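Local structure of BsaWI endonuclease (Geobacillus stearothermophilus, 4ZSF) at residues M118-Q123 with R130-L135; D197-P202 with M223-D228; R234-P237 with E243-V246. The protein is a PD-(D/E)XK restriction endonuclease that binds DNA as a two-chain assembly and probably cleaves it with the help of metal ions. All coordinates share one frame; numbering follows the deposited sequence. Where two conformers were deposited one is given.

Contact 1. Residues M118-Q123 with R130-L135; sequences MMIENQ and RDINWL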
# COMPACT_ATOMS: atom_id res chain seq x y z
N MET A 118 -10.87 -14.02 -18.29
CA MET A 118 -10.78 -15.08 -19.32
C MET A 118 -12.10 -15.26 -20.11
O MET A 118 -12.11 -15.45 -21.34
CB MET A 118 -10.37 -16.41 -18.67
N MET A 119 -13.23 -15.20 -19.42
CA MET A 119 -14.48 -15.41 -20.10
C MET A 119 -14.81 -14.24 -21.06
O MET A 119 -15.34 -14.45 -22.18
CB MET A 119 -15.61 -15.61 -19.06
CG MET A 119 -15.52 -16.95 -18.46
SD MET A 119 -16.62 -17.18 -17.03
CE MET A 119 -18.18 -17.28 -17.85
N ILE A 120 -14.48 -13.02 -20.63
CA ILE A 120 -14.66 -11.86 -21.51
C ILE A 120 -13.75 -11.98 -22.74
O ILE A 120 -14.21 -11.80 -23.88
CB ILE A 120 -14.38 -10.55 -20.79
CG1 ILE A 120 -15.54 -10.24 -19.82
CG2 ILE A 120 -14.28 -9.42 -21.79
CD1 ILE A 120 -15.31 -9.01 -19.00
N GLU A 121 -12.48 -12.29 -22.49
CA GLU A 121 -11.56 -12.56 -23.60
C GLU A 121 -12.06 -13.69 -24.52
O GLU A 121 -11.92 -13.61 -25.74
CB GLU A 121 -10.16 -12.87 -23.03
CG GLU A 121 -9.54 -11.63 -22.37
CD GLU A 121 -8.10 -11.84 -21.85
OE1 GLU A 121 -7.56 -12.97 -21.93
OE2 GLU A 121 -7.52 -10.85 -21.35
N ASN A 122 -12.64 -14.75 -23.98
CA ASN A 122 -13.23 -15.78 -24.84
C ASN A 122 -14.65 -15.52 -25.31
O ASN A 122 -15.31 -16.46 -25.76
CB ASN A 122 -13.25 -17.12 -24.15
CG ASN A 122 -11.87 -17.67 -23.96
OD1 ASN A 122 -11.02 -17.52 -24.82
ND2 ASN A 122 -11.64 -18.33 -22.81
N GLN A 123 -15.12 -14.28 -25.18
CA GLN A 123 -16.47 -13.88 -25.61
C GLN A 123 -17.58 -14.81 -25.07
O GLN A 123 -18.53 -15.13 -25.77
CB GLN A 123 -16.53 -13.81 -27.14
CG GLN A 123 -15.52 -12.84 -27.71
N ARG A 130 -21.48 -2.00 -23.75
CA ARG A 130 -21.28 -1.00 -22.72
C ARG A 130 -20.90 -1.59 -21.31
O ARG A 130 -19.98 -1.12 -20.62
CB ARG A 130 -22.57 -0.17 -22.60
CG ARG A 130 -22.51 0.87 -21.55
CD ARG A 130 -23.68 1.80 -21.61
NE ARG A 130 -23.60 2.65 -20.43
CZ ARG A 130 -24.21 3.81 -20.33
NH1 ARG A 130 -24.97 4.24 -21.35
NH2 ARG A 130 -24.07 4.51 -19.21
N ASP A 131 -21.62 -2.62 -20.89
CA ASP A 131 -21.25 -3.35 -19.67
C ASP A 131 -19.89 -4.03 -19.76
O ASP A 131 -19.11 -4.02 -18.80
CB ASP A 131 -22.26 -4.46 -19.36
CG ASP A 131 -23.54 -4.00 -18.72
OD1 ASP A 131 -23.64 -2.83 -18.25
OD2 ASP A 131 -24.45 -4.88 -18.65
N ILE A 132 -19.63 -4.68 -20.89
CA ILE A 132 -18.36 -5.40 -21.06
C ILE A 132 -17.20 -4.42 -20.86
O ILE A 132 -16.24 -4.72 -20.17
CB ILE A 132 -18.21 -6.03 -22.47
CG1 ILE A 132 -19.32 -7.07 -22.71
CG2 ILE A 132 -16.84 -6.70 -22.64
CD1 ILE A 132 -19.33 -8.19 -21.72
N ASN A 133 -17.31 -3.26 -21.48
CA ASN A 133 -16.27 -2.24 -21.37
C ASN A 133 -16.07 -1.76 -19.95
O ASN A 133 -14.93 -1.60 -19.47
CB ASN A 133 -16.61 -1.07 -22.27
CG ASN A 133 -16.37 -1.44 -23.72
OD1 ASN A 133 -15.65 -2.38 -23.99
ND2 ASN A 133 -17.03 -0.74 -24.63
N TRP A 134 -17.18 -1.56 -19.27
CA TRP A 134 -17.14 -1.14 -17.87
C TRP A 134 -16.51 -2.23 -16.97
O TRP A 134 -15.69 -1.95 -16.11
CB TRP A 134 -18.55 -0.80 -17.39
CG TRP A 134 -18.57 -0.29 -15.97
CD1 TRP A 134 -18.32 1.00 -15.56
CD2 TRP A 134 -18.79 -1.07 -14.78
NE1 TRP A 134 -18.43 1.07 -14.20
CE2 TRP A 134 -18.70 -0.17 -13.69
CE3 TRP A 134 -19.08 -2.42 -14.54
CZ2 TRP A 134 -18.90 -0.59 -12.36
CZ3 TRP A 134 -19.27 -2.84 -13.22
CH2 TRP A 134 -19.17 -1.92 -12.14
N LEU A 135 -16.89 -3.47 -17.21
CA LEU A 135 -16.30 -4.56 -16.45
C LEU A 135 -14.82 -4.67 -16.72
O LEU A 135 -14.04 -4.98 -15.84
CB LEU A 135 -16.98 -5.89 -16.77
CG LEU A 135 -18.43 -5.96 -16.26
CD1 LEU A 135 -19.10 -7.08 -17.03
CD2 LEU A 135 -18.49 -6.19 -14.70

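Contact 2. Residues D197-P202 with M223-D228; sequences DFLKMP and MYVFWD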
# COMPACT_ATOMS: atom_id res chain seq x y z
N ASP A 197 -16.26 -6.63 13.78
CA ASP A 197 -15.84 -5.80 14.93
C ASP A 197 -15.84 -4.31 14.62
O ASP A 197 -16.05 -3.47 15.51
CB ASP A 197 -14.44 -6.20 15.42
CG ASP A 197 -14.47 -7.34 16.46
OD1 ASP A 197 -15.58 -7.80 16.85
OD2 ASP A 197 -13.38 -7.75 16.90
N PHE A 198 -15.59 -3.98 13.36
CA PHE A 198 -15.51 -2.58 12.98
C PHE A 198 -16.91 -1.97 13.04
O PHE A 198 -17.03 -0.75 13.21
CB PHE A 198 -14.89 -2.41 11.58
N LEU A 199 -17.95 -2.80 12.94
CA LEU A 199 -19.33 -2.28 12.91
C LEU A 199 -19.81 -1.93 14.33
O LEU A 199 -20.89 -1.35 14.51
CB LEU A 199 -20.29 -3.24 12.21
CG LEU A 199 -20.06 -3.38 10.67
CD1 LEU A 199 -20.94 -4.47 10.02
CD2 LEU A 199 -20.21 -2.10 9.87
N LYS A 200 -18.98 -2.25 15.33
CA LYS A 200 -19.13 -1.68 16.66
C LYS A 200 -19.23 -0.16 16.53
O LYS A 200 -20.11 0.46 17.11
CB LYS A 200 -17.96 -2.07 17.57
N MET A 201 -18.35 0.45 15.75
CA MET A 201 -18.44 1.88 15.55
C MET A 201 -19.67 2.24 14.68
O MET A 201 -19.86 1.69 13.57
CB MET A 201 -17.13 2.42 14.94
N PRO A 202 -20.54 3.15 15.19
CA PRO A 202 -21.67 3.71 14.43
C PRO A 202 -21.25 4.22 13.05
O PRO A 202 -22.04 4.17 12.09
CB PRO A 202 -22.14 4.86 15.31
CG PRO A 202 -21.79 4.42 16.68
CD PRO A 202 -20.48 3.68 16.56
N MET A 223 -24.44 -5.99 2.80
CA MET A 223 -23.18 -6.35 3.42
C MET A 223 -23.48 -7.66 4.15
O MET A 223 -24.47 -7.71 4.91
CB MET A 223 -22.73 -5.23 4.36
CG MET A 223 -21.64 -5.63 5.32
SD MET A 223 -20.05 -5.75 4.45
CE MET A 223 -19.71 -4.02 4.09
N TYR A 224 -22.69 -8.71 3.90
CA TYR A 224 -22.96 -10.03 4.52
C TYR A 224 -21.84 -10.34 5.45
O TYR A 224 -20.70 -10.39 4.98
CB TYR A 224 -23.09 -11.12 3.43
CG TYR A 224 -24.25 -10.72 2.53
CD1 TYR A 224 -24.06 -9.84 1.49
CD2 TYR A 224 -25.53 -11.16 2.81
CE1 TYR A 224 -25.14 -9.39 0.69
CE2 TYR A 224 -26.62 -10.76 2.04
CZ TYR A 224 -26.41 -9.88 0.96
OH TYR A 224 -27.51 -9.43 0.24
N VAL A 225 -22.12 -10.44 6.75
CA VAL A 225 -21.05 -10.55 7.74
C VAL A 225 -21.11 -11.91 8.42
O VAL A 225 -22.20 -12.33 8.82
CB VAL A 225 -21.17 -9.42 8.85
CG1 VAL A 225 -20.00 -9.53 9.90
CG2 VAL A 225 -21.27 -8.06 8.19
N PHE A 226 -19.94 -12.57 8.57
CA PHE A 226 -19.89 -13.82 9.33
C PHE A 226 -20.05 -13.58 10.84
O PHE A 226 -19.11 -13.49 11.59
CB PHE A 226 -18.59 -14.56 9.05
CG PHE A 226 -18.55 -15.22 7.71
CD1 PHE A 226 -18.91 -16.57 7.60
CD2 PHE A 226 -18.12 -14.58 6.60
CE1 PHE A 226 -18.87 -17.22 6.38
CE2 PHE A 226 -18.07 -15.24 5.36
CZ PHE A 226 -18.47 -16.58 5.27
N TRP A 227 -21.29 -13.43 11.29
CA TRP A 227 -21.53 -13.28 12.71
C TRP A 227 -23.00 -13.70 12.94
O TRP A 227 -23.71 -13.99 11.97
CB TRP A 227 -21.23 -11.83 13.15
CG TRP A 227 -22.10 -10.73 12.62
CD1 TRP A 227 -23.25 -10.83 11.86
CD2 TRP A 227 -21.88 -9.33 12.84
NE1 TRP A 227 -23.74 -9.57 11.59
CE2 TRP A 227 -22.92 -8.63 12.20
CE3 TRP A 227 -20.90 -8.60 13.54
CZ2 TRP A 227 -23.00 -7.21 12.19
CZ3 TRP A 227 -20.97 -7.17 13.53
CH2 TRP A 227 -22.02 -6.51 12.86
N ASP A 228 -23.46 -13.66 14.17
CA ASP A 228 -24.84 -14.06 14.46
C ASP A 228 -25.72 -12.88 14.88
O ASP A 228 -26.85 -13.06 15.36
CB ASP A 228 -24.86 -15.15 15.53
CG ASP A 228 -23.92 -14.84 16.68
OD1 ASP A 228 -23.99 -13.72 17.22
OD2 ASP A 228 -23.10 -15.73 17.01

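Contact 3. Residues R234-P237 with E243-V246; sequences RIYP and ELFV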
# COMPACT_ATOMS: atom_id res chain seq x y z
N ARG A 234 -29.21 -3.07 5.91
CA ARG A 234 -28.57 -3.82 4.80
C ARG A 234 -27.37 -4.61 5.28
O ARG A 234 -26.63 -5.15 4.45
CB ARG A 234 -28.11 -2.85 3.69
CG ARG A 234 -29.28 -2.06 3.07
CD ARG A 234 -28.69 -0.90 2.23
NE ARG A 234 -29.70 -0.11 1.50
CZ ARG A 234 -30.24 -0.42 0.32
NH1 ARG A 234 -29.89 -1.55 -0.32
NH2 ARG A 234 -31.16 0.42 -0.21
N ILE A 235 -27.19 -4.72 6.60
CA ILE A 235 -26.09 -5.51 7.15
C ILE A 235 -26.66 -6.84 7.63
O ILE A 235 -27.39 -6.89 8.64
CB ILE A 235 -25.41 -4.83 8.28
CG1 ILE A 235 -24.83 -3.46 7.78
CG2 ILE A 235 -24.30 -5.67 8.78
CD1 ILE A 235 -24.38 -2.55 8.96
N TYR A 236 -26.39 -7.89 6.88
CA TYR A 236 -27.01 -9.18 7.11
C TYR A 236 -26.08 -10.26 7.67
O TYR A 236 -24.92 -10.30 7.27
CB TYR A 236 -27.52 -9.74 5.77
CG TYR A 236 -28.43 -8.79 5.03
CD1 TYR A 236 -29.78 -8.65 5.41
CD2 TYR A 236 -27.97 -8.09 3.92
CE1 TYR A 236 -30.64 -7.79 4.71
CE2 TYR A 236 -28.83 -7.23 3.21
CZ TYR A 236 -30.16 -7.13 3.60
OH TYR A 236 -30.99 -6.26 2.87
N PRO A 237 -26.59 -11.14 8.55
CA PRO A 237 -25.75 -12.22 9.08
C PRO A 237 -25.66 -13.40 8.12
O PRO A 237 -26.67 -13.77 7.47
CB PRO A 237 -26.45 -12.64 10.38
CG PRO A 237 -27.95 -12.34 10.12
CD PRO A 237 -27.91 -11.06 9.19
N GLU A 243 -26.60 -18.14 3.48
CA GLU A 243 -27.99 -18.22 3.09
C GLU A 243 -28.60 -16.95 2.57
O GLU A 243 -29.24 -16.95 1.51
CB GLU A 243 -28.84 -18.72 4.26
CG GLU A 243 -28.53 -20.14 4.72
CD GLU A 243 -29.61 -20.64 5.73
OE1 GLU A 243 -30.85 -20.55 5.45
OE2 GLU A 243 -29.21 -21.19 6.80
N LEU A 244 -28.49 -15.86 3.35
CA LEU A 244 -29.11 -14.63 2.88
C LEU A 244 -28.43 -14.10 1.62
O LEU A 244 -29.08 -13.47 0.78
CB LEU A 244 -29.08 -13.53 3.96
CG LEU A 244 -30.16 -13.74 5.07
CD1 LEU A 244 -29.94 -12.68 6.21
CD2 LEU A 244 -31.63 -13.57 4.52
N PHE A 245 -27.13 -14.33 1.51
CA PHE A 245 -26.47 -13.92 0.27
C PHE A 245 -27.09 -14.68 -0.94
O PHE A 245 -27.40 -14.08 -1.99
CB PHE A 245 -24.95 -14.20 0.35
CG PHE A 245 -24.23 -14.06 -0.99
CD1 PHE A 245 -23.86 -12.82 -1.48
CD2 PHE A 245 -23.92 -15.19 -1.73
CE1 PHE A 245 -23.23 -12.70 -2.75
CE2 PHE A 245 -23.30 -15.10 -2.97
CZ PHE A 245 -22.93 -13.86 -3.49
N VAL A 246 -27.23 -15.99 -0.81
CA VAL A 246 -27.81 -16.79 -1.90
C VAL A 246 -29.25 -16.38 -2.17
O VAL A 246 -29.63 -16.18 -3.35
CB VAL A 246 -27.74 -18.31 -1.61
CG1 VAL A 246 -28.56 -19.16 -2.66
CG2 VAL A 246 -26.31 -18.77 -1.56

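Contact 1. Residues M118-Q123 with R130-L135
I132 and L135, three residues apart on helix 129-140, receive the side chain of I120 from the last turn of helix 113-121. Just before them D131 is engaged elsewhere: its OD2 makes a salt bridge with R260 and accepts a hydrogen bond from N127. I132 comes next and makes the closer of the two contacts, its CG2 lying 3.8 Å from I120 CG2. The two isoleucines run antiparallel and meet branch methyl to branch methyl, each CG2 lying anti to its own backbone N (I132 chi1 -62°). L135 closes the segment. Its CB is 4.2 Å from I120 CD1, with the isoleucine standing crosswise to the leucine. I120 reaches that far because its chain is extended, with CD1 anti to CA (chi2 176°). Around this trio, I132 also touches I125 in the connection between the helices, buried L135 rests on V158 of strand 155-165, and I120 continues along helix 129-140 to K136 and I139. The contact is entirely apolar. It joins two consecutive helices through a short connection, and the first of them ends in a Schellman motif: Q123, with positive phi, is the C-prime residue, Q123 N bonds to I120 O (2.9 Å), and E124 N bonds to M119 O.

Contact 2. Residues D197-P202 with M223-D228
L199 reaches from the loop 197-202 to W227 and V225, and its side chain makes all the close contacts between the two segments. CB already touches the indole, 3.8 Å from W227 CH2. From there CG lies beside the backbone N (chi1 -69°), and the outer branch continues straight on, CD1 trans to CA (chi2 174°). CD1 makes the remaining contacts: it lies 3.7 Å from W227 CH2, 4.1 Å from W227 CZ2 and 4.0 Å from V225 CG2. The leucine thus stands across the indole, CB and CD1 both touching CH2 on its six-membered ring. L199 and V225 lie alongside each other, pointing opposite ways. V225 divides its two methyls between neighbours: CG2 goes to L199, while CG1 sits over one face of the indole, 3.5 Å above the W227 ring plane and offset toward the rim. V225 and W227, the residues before and after F226 in sequence, both point toward L199. F226 itself is the centre of an inverse gamma turn closed by a weak bond from W227 N to V225 O (2.9 Å), and it packs on I238 and L242 of its own chain and on A49 of the second subunit. In the fold, L199 also touches F204 of helix 202-209 and I235 of strand 235-238, and the loop ahead of the helix lies over strand 222-226 and its neighbour.

Contact 3. Residues R234-P237 with E243-V246
L244, near the start of helix 243-258, sets its CD1 against Y236 and P237 of strand 235-238. This is a beta-alpha connection at one edge of the mixed sheet of a PD-(D/E)XK nuclease: within the chain the strand is outermost, and the helix follows it after a short loop. The backbones come nearest at Y236 and L244, whose CA atoms are 7.2 Å apart. The first shell is a single methyl group and its surroundings. L244 CD1 lies 3.8 Å from Y236 CB, 4.0 Å from P237 CD and 4.1 Å from Y236 CD1. It therefore touches the root of the tyrosine side chain as well as its ring, and the leucine lies roughly perpendicular to the tyrosine. On the strand, Y236 CG stands anti to its carbonyl carbon and beside the backbone N (chi1 -55°), which puts the ring on the side of its own preceding backbone.

The second shell holds that ring. R234 C lies 3.6 Å above one face, toward the rim. H248, farther along helix 243-258, meets the ring edge-to-face, and the ring of Y224 on the adjacent strand also meets it, planes about 25° apart. H248 ND1 is in turn hydrogen-bonded to Y224 OH, which ties helix 243-258 to strand 222-226 as well as to 235-238. D239, seen to bind calcium in this protein, follows in the chain, its side chain about 8 Å from that of P237 at the nearest atoms. The closest approach between the two segments is to a backbone oxygen: L244 CD1 lies 3.7 Å from P237 O, an ordinary van der Waals contact.

The three contacts follow one another along the chain without interleaving. Contact 1 stands apart, its centre 33 Å from that of contact 2 and 28 Å from that of contact 3, in the helices that follow strand 108-112 and precede strand 146-152 in the chain. Contacts 2 and 3, with centres 12 Å apart, are directly joined: strands 222-226 and 235-238 are parallel neighbours, with M223 O 2.8 Å from Y236 N and V225 N 2.9 Å from Y236 O, both probable hydrogen bonds. Loop 197-202 meets V225 and I235, helix 243-258 the alternating Y224 and Y236; they cover opposite faces of this strand pair, whose second strand leads to calcium-binding D239.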